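Local coordinates for protein separin (Saccharomyces cerevisiae, PDB 5U1T) that acts as a caspase-like cysteine protease that cleaves the MCD1/SCC1 subunit of cohesin at anaphase onset to drive chromosome segregation, and is inhibited by securin, at residues A[307-312]-A[345-350]; A[613-618]-A[622-627]; A[1248-1253]-A[1289-1294]. One frame throughout, in Å; residues are numbered along the deposited sequence.

Interaction 1. Residues A[307-312]-A[345-350]; sequences NATNFL and LRQFDC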
loop_
_atom_site.group_PDB
_atom_site.type_symbol
_atom_site.label_atom_id
_atom_site.label_comp_id
_atom_site.label_asym_id
_atom_site.label_seq_id
_atom_site.Cartn_x
_atom_site.Cartn_y
_atom_site.Cartn_z
ATOM N N ASN A 307 7.370 53.743 50.542
ATOM C CA ASN A 307 6.575 54.926 50.374
ATOM C C ASN A 307 5.858 54.811 49.060
ATOM O O ASN A 307 4.646 54.664 49.020
ATOM C CB ASN A 307 7.483 56.146 50.379
ATOM C CG ASN A 307 7.013 57.228 51.327
ATOM O OD1 ASN A 307 5.848 57.279 51.711
ATOM N ND2 ASN A 307 7.927 58.116 51.695
ATOM N N ALA A 308 6.636 54.814 47.982
ATOM C CA ALA A 308 6.125 54.734 46.608
ATOM C C ALA A 308 5.128 53.628 46.344
ATOM O O ALA A 308 4.163 53.839 45.630
ATOM C CB ALA A 308 7.274 54.637 45.630
ATOM N N THR A 309 5.372 52.447 46.906
ATOM C CA THR A 309 4.460 51.323 46.792
ATOM C C THR A 309 3.093 51.789 47.248
ATOM O O THR A 309 2.123 51.677 46.516
ATOM C CB THR A 309 4.886 50.161 47.681
ATOM O OG1 THR A 309 6.130 49.634 47.226
ATOM C CG2 THR A 309 3.872 49.071 47.613
ATOM N N ASN A 310 3.013 52.373 48.437
ATOM C CA ASN A 310 1.753 52.908 48.904
ATOM C C ASN A 310 1.243 53.986 47.954
ATOM O O ASN A 310 0.074 53.989 47.591
ATOM C CB ASN A 310 1.878 53.439 50.322
ATOM C CG ASN A 310 1.250 52.511 51.333
ATOM O OD1 ASN A 310 1.940 51.852 52.101
ATOM N ND2 ASN A 310 -0.073 52.436 51.317
ATOM N N PHE A 311 2.132 54.866 47.487
ATOM C CA PHE A 311 1.766 55.924 46.535
ATOM C C PHE A 311 1.078 55.382 45.285
ATOM O O PHE A 311 0.149 55.994 44.773
ATOM C CB PHE A 311 2.978 56.778 46.161
ATOM C CG PHE A 311 3.303 57.819 47.178
ATOM C CD1 PHE A 311 2.472 58.908 47.357
ATOM C CD2 PHE A 311 4.414 57.695 47.984
ATOM C CE1 PHE A 311 2.755 59.865 48.309
ATOM C CE2 PHE A 311 4.702 58.644 48.946
ATOM C CZ PHE A 311 3.875 59.735 49.104
ATOM N N LEU A 312 1.578 54.264 44.771
ATOM C CA LEU A 312 0.965 53.602 43.659
ATOM C C LEU A 312 -0.452 53.306 44.089
ATOM O O LEU A 312 -1.401 53.741 43.457
ATOM C CB LEU A 312 1.692 52.295 43.387
ATOM C CG LEU A 312 3.140 52.418 42.932
ATOM C CD1 LEU A 312 3.761 51.045 42.846
ATOM C CD2 LEU A 312 3.216 53.110 41.593
ATOM N N LEU A 345 13.687 44.055 44.834
ATOM C CA LEU A 345 13.021 43.079 43.973
ATOM C C LEU A 345 11.534 42.976 44.256
ATOM O O LEU A 345 10.740 42.728 43.345
ATOM C CB LEU A 345 13.678 41.709 44.134
ATOM C CG LEU A 345 15.131 41.711 43.667
ATOM C CD1 LEU A 345 15.875 40.507 44.190
ATOM C CD2 LEU A 345 15.189 41.771 42.155
ATOM N N ARG A 346 11.160 43.152 45.521
ATOM C CA ARG A 346 9.749 43.209 45.894
ATOM C C ARG A 346 9.098 44.432 45.250
ATOM O O ARG A 346 7.991 44.350 44.716
ATOM C CB ARG A 346 9.565 43.258 47.423
ATOM C CG ARG A 346 9.842 41.946 48.173
ATOM C CD ARG A 346 9.353 40.717 47.411
ATOM N NE ARG A 346 10.438 40.051 46.687
ATOM C CZ ARG A 346 10.254 39.082 45.794
ATOM N NH1 ARG A 346 9.023 38.672 45.506
ATOM N NH2 ARG A 346 11.296 38.531 45.183
ATOM N N GLN A 347 9.789 45.565 45.303
ATOM C CA GLN A 347 9.233 46.799 44.765
ATOM C C GLN A 347 9.147 46.690 43.251
ATOM O O GLN A 347 8.156 47.117 42.651
ATOM C CB GLN A 347 10.070 48.013 45.177
ATOM C CG GLN A 347 9.236 49.246 45.553
ATOM C CD GLN A 347 8.501 49.869 44.366
ATOM O OE1 GLN A 347 9.107 50.189 43.343
ATOM N NE2 GLN A 347 7.189 50.046 44.507
ATOM N N PHE A 348 10.178 46.102 42.644
ATOM C CA PHE A 348 10.207 45.906 41.200
ATOM C C PHE A 348 8.988 45.119 40.782
ATOM O O PHE A 348 8.134 45.626 40.051
ATOM C CB PHE A 348 11.478 45.177 40.764
ATOM C CG PHE A 348 11.551 44.903 39.276
ATOM C CD1 PHE A 348 11.019 43.742 38.740
ATOM C CD2 PHE A 348 12.172 45.795 38.420
ATOM C CE1 PHE A 348 11.097 43.486 37.379
ATOM C CE2 PHE A 348 12.249 45.535 37.060
ATOM C CZ PHE A 348 11.710 44.381 36.544
ATOM N N ASP A 349 8.920 43.878 41.261
ATOM C CA ASP A 349 7.797 42.991 40.995
ATOM C C ASP A 349 6.481 43.735 41.165
ATOM O O ASP A 349 5.584 43.619 40.344
ATOM C CB ASP A 349 7.855 41.776 41.915
ATOM C CG ASP A 349 8.981 40.836 41.555
ATOM O OD1 ASP A 349 9.835 41.231 40.729
ATOM O OD2 ASP A 349 9.013 39.710 42.098
ATOM N N CYS A 350 6.398 44.550 42.204
ATOM C CA CYS A 350 5.200 45.333 42.446
ATOM C C CYS A 350 5.009 46.454 41.421
ATOM O O CYS A 350 3.907 46.649 40.908
ATOM C CB CYS A 350 5.240 45.915 43.852
ATOM S SG CYS A 350 3.697 46.670 44.339
#
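Thr309 and Gln347 join two nearly parallel helices, 298-313 and 342-357, which run side by side in the all-helical part of separin. The short segments have axes 10.6 Å apart and 17° between their directions. Helix 319-336 lies between the two in sequence, so this is a contact of next-but-one helices, the arrangement found in stacked helical hairpins, and it illustrates how one long amide side chain can link two helices whose axes stand well apart. Gln347 does the reaching: chi1 at -140° and a bend at chi2 together place the amide in front of the threonine. The two side chains run alongside each other, pointing contrary ways. Gln347 NE2 then donates to Thr309 OG1 over 2.9 Å, nearly straight (N-H...O 164°), with the hydroxyl oxygen almost in the amide plane. That same OG1 hydrogen-bonds to Leu305 O, one turn back, which uses the hydroxyl proton and leaves the oxygen to accept from the amide. The other end of the amide is held too, since Gln347 OE1 bonds to the hydroxyl of Thr351, so rotation of the group is fixed from both sides. Leu312 CD1 comes up against NE2 from the opposite direction at 3.9 Å, and Trp330 of helix 319-336 also touches the glutamine. A leucine here would probably cost Thr309 OG1 its amide donor and leave the Thr351 hydroxyl, on the glutamine's own helix, without its acceptor. Thr309 CG2, anti to the backbone N, rests against Cys350 SG at 4.1 Å.

Interaction 2. Residues A[613-618]-A[622-627]; sequences CYLNFN and KLSIEL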
loop_
_atom_site.group_PDB
_atom_site.type_symbol
_atom_site.label_atom_id
_atom_site.label_comp_id
_atom_site.label_asym_id
_atom_site.label_seq_id
_atom_site.Cartn_x
_atom_site.Cartn_y
_atom_site.Cartn_z
ATOM N N CYS A 613 11.244 2.642 4.247
ATOM C CA CYS A 613 10.047 2.514 3.438
ATOM C C CYS A 613 10.339 2.246 1.960
ATOM O O CYS A 613 9.600 1.502 1.318
ATOM C CB CYS A 613 9.186 3.764 3.585
ATOM S SG CYS A 613 7.818 3.933 2.430
ATOM N N TYR A 614 11.402 2.812 1.405
ATOM C CA TYR A 614 11.682 2.552 -0.004
ATOM C C TYR A 614 12.411 1.221 -0.176
ATOM O O TYR A 614 12.300 0.591 -1.221
ATOM C CB TYR A 614 12.500 3.676 -0.624
ATOM C CG TYR A 614 12.402 3.819 -2.126
ATOM C CD1 TYR A 614 11.169 3.916 -2.758
ATOM C CD2 TYR A 614 13.545 3.904 -2.909
ATOM C CE1 TYR A 614 11.072 4.086 -4.129
ATOM C CE2 TYR A 614 13.460 4.078 -4.285
ATOM C CZ TYR A 614 12.215 4.161 -4.886
ATOM O OH TYR A 614 12.103 4.325 -6.246
ATOM N N LEU A 615 13.171 0.811 0.836
ATOM C CA LEU A 615 13.785 -0.504 0.815
ATOM C C LEU A 615 12.691 -1.585 0.829
ATOM O O LEU A 615 12.664 -2.500 0.005
ATOM C CB LEU A 615 14.724 -0.698 2.010
ATOM C CG LEU A 615 16.097 -0.033 1.984
ATOM C CD1 LEU A 615 16.799 -0.337 3.287
ATOM C CD2 LEU A 615 16.940 -0.470 0.801
ATOM N N ASN A 616 11.789 -1.451 1.787
ATOM C CA ASN A 616 10.680 -2.358 1.951
ATOM C C ASN A 616 9.762 -2.450 0.729
ATOM O O ASN A 616 9.343 -3.528 0.334
ATOM C CB ASN A 616 9.884 -1.921 3.164
ATOM C CG ASN A 616 8.585 -2.638 3.283
ATOM O OD1 ASN A 616 7.628 -2.357 2.547
ATOM N ND2 ASN A 616 8.519 -3.556 4.235
ATOM N N PHE A 617 9.442 -1.317 0.134
ATOM C CA PHE A 617 8.593 -1.298 -1.041
ATOM C C PHE A 617 9.288 -1.955 -2.238
ATOM O O PHE A 617 8.621 -2.422 -3.160
ATOM C CB PHE A 617 8.189 0.145 -1.332
ATOM C CG PHE A 617 7.501 0.365 -2.658
ATOM C CD1 PHE A 617 8.242 0.660 -3.803
ATOM C CD2 PHE A 617 6.126 0.360 -2.744
ATOM C CE1 PHE A 617 7.622 0.905 -5.009
ATOM C CE2 PHE A 617 5.500 0.608 -3.947
ATOM C CZ PHE A 617 6.253 0.867 -5.091
ATOM N N ASN A 618 10.618 -2.004 -2.224
ATOM C CA ASN A 618 11.355 -2.648 -3.311
ATOM C C ASN A 618 11.875 -4.022 -2.922
ATOM O O ASN A 618 12.616 -4.651 -3.682
ATOM C CB ASN A 618 12.511 -1.776 -3.781
ATOM C CG ASN A 618 12.054 -0.671 -4.695
ATOM O OD1 ASN A 618 12.188 0.517 -4.377
ATOM N ND2 ASN A 618 11.491 -1.046 -5.838
ATOM N N LYS A 622 17.150 -7.855 2.731
ATOM C CA LYS A 622 18.435 -8.106 3.375
ATOM C C LYS A 622 18.994 -6.801 3.963
ATOM O O LYS A 622 19.330 -6.719 5.152
ATOM C CB LYS A 622 19.415 -8.703 2.366
ATOM C CG LYS A 622 20.698 -9.261 2.938
ATOM C CD LYS A 622 21.569 -9.807 1.815
ATOM C CE LYS A 622 22.157 -11.182 2.138
ATOM N NZ LYS A 622 23.280 -11.165 3.157
ATOM N N LEU A 623 19.083 -5.791 3.100
ATOM C CA LEU A 623 19.488 -4.445 3.486
ATOM C C LEU A 623 18.564 -3.914 4.570
ATOM O O LEU A 623 19.022 -3.352 5.557
ATOM C CB LEU A 623 19.493 -3.504 2.268
ATOM C CG LEU A 623 20.653 -3.772 1.302
ATOM C CD1 LEU A 623 20.560 -2.921 0.051
ATOM C CD2 LEU A 623 21.972 -3.566 2.003
ATOM N N SER A 624 17.266 -4.113 4.394
ATOM C CA SER A 624 16.319 -3.723 5.427
ATOM C C SER A 624 16.689 -4.301 6.801
ATOM O O SER A 624 16.701 -3.573 7.793
ATOM C CB SER A 624 14.895 -4.133 5.033
ATOM O OG SER A 624 14.365 -3.240 4.067
ATOM N N ILE A 625 17.011 -5.592 6.857
ATOM C CA ILE A 625 17.341 -6.223 8.141
ATOM C C ILE A 625 18.625 -5.615 8.711
ATOM O O ILE A 625 18.702 -5.296 9.898
ATOM C CB ILE A 625 17.477 -7.776 8.007
ATOM C CG1 ILE A 625 16.104 -8.382 7.726
ATOM C CG2 ILE A 625 18.009 -8.405 9.265
ATOM C CD1 ILE A 625 16.135 -9.834 7.308
ATOM N N GLU A 626 19.621 -5.426 7.859
ATOM C CA GLU A 626 20.907 -4.966 8.336
ATOM C C GLU A 626 20.834 -3.511 8.829
ATOM O O GLU A 626 21.370 -3.169 9.895
ATOM C CB GLU A 626 21.950 -5.114 7.245
ATOM C CG GLU A 626 23.270 -4.544 7.659
ATOM C CD GLU A 626 24.178 -4.357 6.483
ATOM O OE1 GLU A 626 23.814 -4.888 5.398
ATOM O OE2 GLU A 626 25.229 -3.687 6.651
ATOM N N LEU A 627 20.151 -2.677 8.048
ATOM C CA LEU A 627 19.854 -1.310 8.424
ATOM C C LEU A 627 19.109 -1.267 9.743
ATOM O O LEU A 627 19.577 -0.624 10.690
ATOM C CB LEU A 627 19.037 -0.604 7.336
ATOM C CG LEU A 627 18.591 0.835 7.614
ATOM C CD1 LEU A 627 19.725 1.682 8.194
ATOM C CD2 LEU A 627 18.093 1.461 6.353
#
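Leu615 turns CG anti to its own carbonyl carbon (chi1 -77°) and extends CD1 straight outward, while Leu627 places CG anti to the backbone N (chi1 177°), and its second torsion then brings CD2 to the same place. The outcome is a methyl-to-methyl meeting, Leu615 CD1 against Leu627 CD2 at 3.8 Å, with the two branched ends crossing obliquely. The second methyl of Leu615, CD2, lies 4.2 Å from Leu623 CB, near the root of that side chain. One leucine is thus shared between residues a full helical turn apart, its branches divided between them. Ser624, the residue after Leu623, fills in behind. Its OG stands 3.3 Å from Leu615 CB, bordering the base of the leucine, and also reaches Leu615 CD1 at 3.9 Å. A small residue at this point suits the close backbones, since the CA atoms of Leu615 and Ser624 are 6.2 Å apart. The structural setting is a helical hairpin: helix 602-617 ends, a very short connection follows, and helix 621-633 returns in a roughly antiparallel sense, the directions of the short segments differing by 148° and their axes coming within 9.3 Å. Such a hairpin is a unit common in all-helical arrays, and here the connection itself contributes, because Phe620 touches Leu615. Helix 578-590 adds Leu578 and Thr582 to the cover over the same leucine, whereas Asn616 turns to Tyr648 and Glu651 of helix 642-655.

Interaction 3. Residues A[1248-1253]-A[1289-1294]; sequences EVVDNS and VIELFL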
loop_
_atom_site.group_PDB
_atom_site.type_symbol
_atom_site.label_atom_id
_atom_site.label_comp_id
_atom_site.label_asym_id
_atom_site.label_seq_id
_atom_site.Cartn_x
_atom_site.Cartn_y
_atom_site.Cartn_z
ATOM N N GLU A 1248 -32.223 -49.746 -24.898
ATOM C CA GLU A 1248 -32.916 -51.033 -24.768
ATOM C C GLU A 1248 -32.850 -51.627 -23.358
ATOM O O GLU A 1248 -31.802 -51.591 -22.720
ATOM C CB GLU A 1248 -32.325 -52.047 -25.750
ATOM C CG GLU A 1248 -32.560 -51.746 -27.216
ATOM C CD GLU A 1248 -32.042 -52.861 -28.135
ATOM O OE1 GLU A 1248 -31.895 -54.020 -27.682
ATOM O OE2 GLU A 1248 -31.770 -52.584 -29.323
ATOM N N VAL A 1249 -33.958 -52.189 -22.878
ATOM C CA VAL A 1249 -33.916 -52.993 -21.654
ATOM C C VAL A 1249 -34.073 -54.489 -21.957
ATOM O O VAL A 1249 -35.034 -54.896 -22.619
ATOM C CB VAL A 1249 -35.011 -52.590 -20.665
ATOM C CG1 VAL A 1249 -34.718 -53.181 -19.289
ATOM C CG2 VAL A 1249 -35.126 -51.085 -20.594
ATOM N N VAL A 1250 -33.148 -55.317 -21.476
ATOM C CA VAL A 1250 -33.251 -56.749 -21.757
ATOM C C VAL A 1250 -34.442 -57.366 -21.020
ATOM O O VAL A 1250 -34.717 -57.012 -19.875
ATOM C CB VAL A 1250 -31.951 -57.512 -21.381
ATOM C CG1 VAL A 1250 -30.750 -56.846 -22.019
ATOM C CG2 VAL A 1250 -31.777 -57.596 -19.868
ATOM N N ASP A 1251 -35.165 -58.261 -21.693
ATOM C CA ASP A 1251 -36.163 -59.089 -21.019
ATOM C C ASP A 1251 -35.467 -60.011 -20.022
ATOM O O ASP A 1251 -34.580 -60.787 -20.387
ATOM C CB ASP A 1251 -36.975 -59.912 -22.019
ATOM C CG ASP A 1251 -37.870 -60.944 -21.338
ATOM O OD1 ASP A 1251 -38.189 -60.800 -20.134
ATOM O OD2 ASP A 1251 -38.269 -61.916 -22.016
ATOM N N ASN A 1252 -35.882 -59.938 -18.766
ATOM C CA ASN A 1252 -35.188 -60.668 -17.726
ATOM C C ASN A 1252 -35.232 -62.202 -17.858
ATOM O O ASN A 1252 -34.236 -62.873 -17.542
ATOM C CB ASN A 1252 -35.726 -60.254 -16.360
ATOM C CG ASN A 1252 -35.011 -60.963 -15.218
ATOM O OD1 ASN A 1252 -35.497 -61.986 -14.700
ATOM N ND2 ASN A 1252 -33.841 -60.435 -14.828
ATOM N N SER A 1253 -36.356 -62.760 -18.316
ATOM C CA SER A 1253 -36.456 -64.214 -18.447
ATOM C C SER A 1253 -35.510 -64.707 -19.535
ATOM O O SER A 1253 -34.802 -65.712 -19.370
ATOM C CB SER A 1253 -37.897 -64.657 -18.752
ATOM O OG SER A 1253 -38.529 -63.836 -19.730
ATOM N N VAL A 1289 -22.394 -56.330 -18.351
ATOM C CA VAL A 1289 -21.399 -56.609 -19.387
ATOM C C VAL A 1289 -21.935 -57.655 -20.364
ATOM O O VAL A 1289 -21.794 -57.521 -21.584
ATOM C CB VAL A 1289 -20.076 -57.107 -18.783
ATOM C CG1 VAL A 1289 -19.085 -57.515 -19.876
ATOM C CG2 VAL A 1289 -19.473 -56.041 -17.855
ATOM N N ILE A 1290 -22.551 -58.691 -19.796
ATOM C CA ILE A 1290 -23.226 -59.717 -20.563
ATOM C C ILE A 1290 -24.336 -59.087 -21.388
ATOM O O ILE A 1290 -24.475 -59.406 -22.561
ATOM C CB ILE A 1290 -23.789 -60.826 -19.642
ATOM C CG1 ILE A 1290 -22.674 -61.371 -18.745
ATOM C CG2 ILE A 1290 -24.413 -61.962 -20.447
ATOM C CD1 ILE A 1290 -23.155 -62.379 -17.709
ATOM N N GLU A 1291 -25.094 -58.166 -20.787
ATOM C CA GLU A 1291 -26.218 -57.511 -21.470
ATOM C C GLU A 1291 -25.785 -56.778 -22.724
ATOM O O GLU A 1291 -26.569 -56.592 -23.644
ATOM C CB GLU A 1291 -26.934 -56.528 -20.544
ATOM C CG GLU A 1291 -27.787 -57.188 -19.489
ATOM C CD GLU A 1291 -28.279 -56.209 -18.440
ATOM O OE1 GLU A 1291 -28.822 -56.653 -17.390
ATOM O OE2 GLU A 1291 -28.118 -54.991 -18.672
ATOM N N LEU A 1292 -24.533 -56.349 -22.760
ATOM C CA LEU A 1292 -24.035 -55.608 -23.909
ATOM C C LEU A 1292 -24.104 -56.465 -25.167
ATOM O O LEU A 1292 -24.295 -55.943 -26.254
ATOM C CB LEU A 1292 -22.604 -55.134 -23.670
ATOM C CG LEU A 1292 -22.415 -53.948 -22.725
ATOM C CD1 LEU A 1292 -20.941 -53.614 -22.611
ATOM C CD2 LEU A 1292 -23.216 -52.763 -23.223
ATOM N N PHE A 1293 -23.946 -57.778 -25.011
ATOM C CA PHE A 1293 -23.981 -58.704 -26.143
ATOM C C PHE A 1293 -25.381 -58.747 -26.738
ATOM O O PHE A 1293 -25.548 -58.608 -27.948
ATOM C CB PHE A 1293 -23.518 -60.108 -25.719
ATOM C CG PHE A 1293 -22.030 -60.221 -25.555
ATOM C CD1 PHE A 1293 -21.422 -59.880 -24.351
ATOM C CD2 PHE A 1293 -21.235 -60.627 -26.616
ATOM C CE1 PHE A 1293 -20.060 -59.946 -24.207
ATOM C CE2 PHE A 1293 -19.871 -60.707 -26.476
ATOM C CZ PHE A 1293 -19.281 -60.363 -25.268
ATOM N N LEU A 1294 -26.375 -58.905 -25.865
ATOM C CA LEU A 1294 -27.779 -58.863 -26.247
ATOM C C LEU A 1294 -28.176 -57.552 -26.900
ATOM O O LEU A 1294 -29.195 -57.470 -27.577
ATOM C CB LEU A 1294 -28.667 -59.098 -25.031
ATOM C CG LEU A 1294 -28.610 -60.495 -24.436
ATOM C CD1 LEU A 1294 -29.797 -60.748 -23.518
ATOM C CD2 LEU A 1294 -28.553 -61.505 -25.565
#
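Val1250 sets both its methyls against the side chain of Glu1291, and the two side chains cross at about a right angle. CG1 lies 3.9 Å from Glu1291 CG, over the aliphatic part of the glutamate, while CG2 sits farther along, 4.0 Å from Glu1291 CD. With chi1 at -52°, CG1 is anti to the carbonyl carbon and CG2 falls between the backbone N and that carbon, which turns both methyls to the helix. The same CG1 also meets Leu1294 CD1 at 4.3 Å, so the residue rests on two neighbours one turn apart on helix 1287-1294. The contact is therefore apolar, although half of it is built on an acidic side chain. The far end of the glutamate is held separately: the chain runs extended beyond CG, and its carboxylate oxygens form salt bridges, OE1 with Arg1155 and OE2 with Arg1157, which is consistent with the methylenes lying against the valine. These two charges probably favour the ionised carboxylate. A second outer link is Arg1347, whose NH1 binds Glu1248 OE1 and Leu1294 O, tying together two acceptors that stand 4.4 Å apart across the segments. Tyr1346, the residue before it, touches both Val1250 and Leu1294, and its hydroxyl receives the backbone N-H of Asp1251. Beyond the valine the chain turns into helix 1252-1269, where Asp1251 takes the N-cap position and its OD1 accepts from Ser1253 N at 3.2 Å, met from above the carboxylate plane. Before the valine, the backbone of Val1249 hydrogen-bonds with that of Asn1353 of strand 1353-1362. This is a strand-to-helix junction, N-capped by aspartate, whose linking valine packs on helix 1287-1294, while the short strand just before it joins the mixed sheet of the peptidase C50 region.

Overall arrangement
The three contacts follow one another along the chain and stay far apart in space. Interaction 1 and interaction 3 lie on opposite sides of the chain's centre, about 131 Å between their centres. Interaction 2 is much nearer to the middle of the molecule, its centre about 67 Å from that of interaction 1 and about 75 Å from that of interaction 3, with nearest atoms about 52 Å and 62 Å away respectively. The first two join helices of the long helical part, one pair nearly parallel and one roughly antiparallel; the third belongs to the peptidase C50 region. None of them lies at the probable catalytic residue, Cys1497, which is assigned by similarity.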